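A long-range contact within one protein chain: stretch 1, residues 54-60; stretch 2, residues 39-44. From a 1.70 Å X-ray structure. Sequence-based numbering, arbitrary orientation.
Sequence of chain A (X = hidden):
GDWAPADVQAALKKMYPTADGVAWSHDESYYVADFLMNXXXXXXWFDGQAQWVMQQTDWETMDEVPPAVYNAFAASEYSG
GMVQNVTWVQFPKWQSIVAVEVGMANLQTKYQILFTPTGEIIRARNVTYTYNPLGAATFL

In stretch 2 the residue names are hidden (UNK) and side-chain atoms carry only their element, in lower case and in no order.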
# COMPACT_ATOMS: atom_id res chain seq x y z
N MSE A 54 1.64 4.90 8.10
CA MSE A 54 0.91 4.25 7.01
C MSE A 54 0.95 2.76 7.25
O MSE A 54 1.94 2.23 7.79
CB MSE A 54 1.57 4.60 5.66
CG MSE A 54 0.85 3.88 4.49
SE MSE A 54 1.31 4.80 2.81
CE MSE A 54 3.26 4.38 2.77
N GLN A 55 -0.10 2.08 6.81
CA GLN A 55 -0.10 0.64 6.71
C GLN A 55 -0.68 0.24 5.36
O GLN A 55 -1.60 0.88 4.88
CB GLN A 55 -0.96 0.03 7.80
CG GLN A 55 -1.17 -1.49 7.67
CD GLN A 55 -1.93 -2.02 8.87
OE1 GLN A 55 -1.35 -2.29 9.92
NE2 GLN A 55 -3.23 -2.14 8.72
N GLN A 56 -0.11 -0.79 4.77
CA GLN A 56 -0.61 -1.33 3.54
C GLN A 56 -0.87 -2.80 3.68
O GLN A 56 -0.04 -3.56 4.19
CB GLN A 56 0.37 -1.07 2.41
CG GLN A 56 0.49 0.40 2.05
CD GLN A 56 1.48 0.67 0.95
OE1 GLN A 56 2.04 -0.24 0.33
NE2 GLN A 56 1.72 1.95 0.69
N THR A 57 -2.03 -3.22 3.19
CA THR A 57 -2.34 -4.64 3.08
C THR A 57 -2.44 -5.01 1.61
O THR A 57 -3.15 -4.37 0.82
CB THR A 57 -3.68 -4.93 3.77
OG1 THR A 57 -3.59 -4.51 5.13
CG2 THR A 57 -4.05 -6.38 3.71
N ASP A 58 -1.66 -6.01 1.23
CA ASP A 58 -1.57 -6.45 -0.15
C ASP A 58 -2.70 -7.40 -0.39
O ASP A 58 -2.63 -8.58 -0.09
CB ASP A 58 -0.23 -7.10 -0.43
CG ASP A 58 -0.03 -7.45 -1.89
OD1 ASP A 58 -0.96 -7.26 -2.69
OD2 ASP A 58 1.08 -7.91 -2.24
N TRP A 59 -3.77 -6.87 -0.96
CA TRP A 59 -4.95 -7.64 -1.24
C TRP A 59 -4.77 -8.55 -2.44
O TRP A 59 -5.45 -9.56 -2.54
CB TRP A 59 -6.12 -6.69 -1.48
CG TRP A 59 -6.89 -6.27 -0.24
CD1 TRP A 59 -6.96 -6.93 0.97
CD2 TRP A 59 -7.79 -5.18 -0.15
NE1 TRP A 59 -7.80 -6.24 1.83
CE2 TRP A 59 -8.34 -5.19 1.16
CE3 TRP A 59 -8.21 -4.21 -1.05
CZ2 TRP A 59 -9.27 -4.24 1.59
CZ3 TRP A 59 -9.08 -3.26 -0.62
CH2 TRP A 59 -9.63 -3.28 0.69
N GLU A 60 -3.87 -8.19 -3.33
CA GLU A 60 -3.49 -8.95 -4.51
C GLU A 60 -4.51 -8.93 -5.65
O GLU A 60 -4.13 -8.69 -6.81
CB GLU A 60 -3.06 -10.37 -4.16
CG GLU A 60 -1.62 -10.42 -3.68
CD GLU A 60 -1.25 -11.74 -3.07
OE1 GLU A 60 -1.60 -12.79 -3.66
OE2 GLU A 60 -0.59 -11.72 -2.01
N UNK A 39 -2.19 -14.32 6.46
CA UNK A 39 -1.97 -14.70 5.09
C UNK A 39 -1.86 -13.57 4.10
O UNK A 39 -1.68 -13.83 2.92
N UNK A 40 -1.90 -12.33 4.56
CA UNK A 40 -1.78 -11.17 3.70
C UNK A 40 -0.48 -10.47 4.03
O UNK A 40 -0.21 -10.17 5.21
c UNK A 40 -5.78 -10.79 1.54
c UNK A 40 -5.06 -11.54 4.09
c UNK A 40 -6.24 -12.00 3.55
c UNK A 40 -6.59 -11.64 2.27
c UNK A 40 -4.22 -10.69 3.36
c UNK A 40 -4.59 -10.33 2.09
c UNK A 40 -2.95 -10.21 3.94
N UNK A 41 0.28 -10.14 3.01
CA UNK A 41 1.43 -9.29 3.20
C UNK A 41 0.97 -7.93 3.73
O UNK A 41 0.06 -7.30 3.19
c UNK A 41 2.20 -9.08 1.92
o UNK A 41 4.36 -8.61 2.83
c UNK A 41 3.41 -8.17 2.14
o UNK A 41 3.38 -7.01 1.71
N UNK A 42 1.63 -7.50 4.79
CA UNK A 42 1.31 -6.25 5.49
C UNK A 42 2.58 -5.46 5.71
O UNK A 42 3.60 -6.02 6.10
o UNK A 42 -0.46 -7.42 6.68
c UNK A 42 0.66 -6.54 6.86
c UNK A 42 0.22 -5.28 7.59
N UNK A 43 2.51 -4.16 5.44
CA UNK A 43 3.62 -3.29 5.64
C UNK A 43 3.19 -2.13 6.49
O UNK A 43 2.08 -1.59 6.35
c UNK A 43 5.47 -3.24 2.20
c UNK A 43 6.38 -4.20 1.48
n UNK A 43 5.61 -5.34 0.95
c UNK A 43 5.00 -3.80 3.54
c UNK A 43 4.20 -2.77 4.31
N UNK A 44 4.05 -1.77 7.43
CA UNK A 44 3.74 -0.66 8.31
C UNK A 44 4.96 0.27 8.33
O UNK A 44 6.11 -0.19 8.48
c UNK A 44 3.08 0.10 10.60
c UNK A 44 3.43 -1.10 9.75
c UNK A 44 2.25 -2.06 9.80
O HOH W 1 -0.75 -10.51 0.41
O HOH W 2 1.67 -4.65 1.87
O HOH W 3 -3.09 -6.47 7.11

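Position 39 has backbone atoms and nothing beyond CA. Its phi/psi of 85/3 would jam a CB against the carbonyl O of the preceding residue, which by itself calls for glycine, and no part of stretch 1 comes near. This is Gly39.

Position 40 carries seven carbons, one leading to a ring of six, with no oxygen on the ring. Its CA-to-CB bond points toward stretch 1; its CB lies 4.0 Å from Thr57 CG2, and a ring carbon lies 3.4 Å from Asp58 O. That composition is phenylalanine, Phe40. The ring presents its edge to the backbone of Asp58 through CD2, while CE2 sits 4.1 Å from Trp59 CD1, an apolar contact near the plane of the Trp59 ring.

Position 41 shows two carbons, the second bearing two oxygens: a short carboxylate. Its CB is 3.9 Å from the CB of Asp58. The residue is Asp41, with chi1 at 180° (t). The direct hydrogen bond across the stretches comes from its main chain: Asp58 N donates to Asp41 O at 2.9 Å and 176°, almost linear. Water 1 accepts from Asp41 N (2.8 Å) and donates to Asp58 O and Glu60 OE2 (each 2.7 Å), extending the link where the strand of stretch 1 gives way to loop.

Position 42 has one carbon carrying one oxygen and one carbon. It shares a sheet face with Thr57 and Gln55, and its terminal carbon is 4.0 Å from Gln55 CG. A beta-branched side chain with a single hydroxyl is threonine, Thr42. Water 3 lies 2.8 Å from both Thr42 OG1 and Thr57 OG1, joining the two hydroxyls and donating to the latter.

Position 43 has four carbons in a row ending in nitrogen. The chain starts on the same face as Gln56, its CB 4.3 Å from Gln56 O, but its end leads away from stretch 1. This is lysine, Lys43; NZ forms a salt bridge with Asp41 OD2 at 2.9 Å, within its own stretch. The main chain faces Gln56 instead: Lys43 N donates to Gln56 O at 2.9 Å and Gln56 N to Lys43 O at 2.8 Å, both at 163°.

Position 44 holds three carbons, one carrying the other two, with no heteroatom. It lies on the face of Gln55, a branch carbon 3.6 Å from Gln55 OE1. This is valine, Val44, and that carbon is CG2.

The contact is an antiparallel strand pairing, with N-to-C directions at 169° and axes approaching to 4.7 Å. The reciprocal hydrogen bonds fix Gln56 opposite Lys43 (CA to CA, 5.1 Å). In the adjoining non-hydrogen-bonded pairs the CA atoms draw closer, 4.4 Å between Gln55 CA and Val44 CA and 4.7 Å between Thr57 CA and Thr42 CA. There CA-H...O contacts supplement the ladder, including Gln55 CA to Lys43 O at 3.1 Å and Thr42 CA to Gln56 O at 3.3 Å. Backbone pairing thus sets the register, side chains pack along it, and Phe40 extends the contact to Trp59, beyond the strand; 474 Å² is buried in total.

Stretch 2 (39-44) GFDTKV
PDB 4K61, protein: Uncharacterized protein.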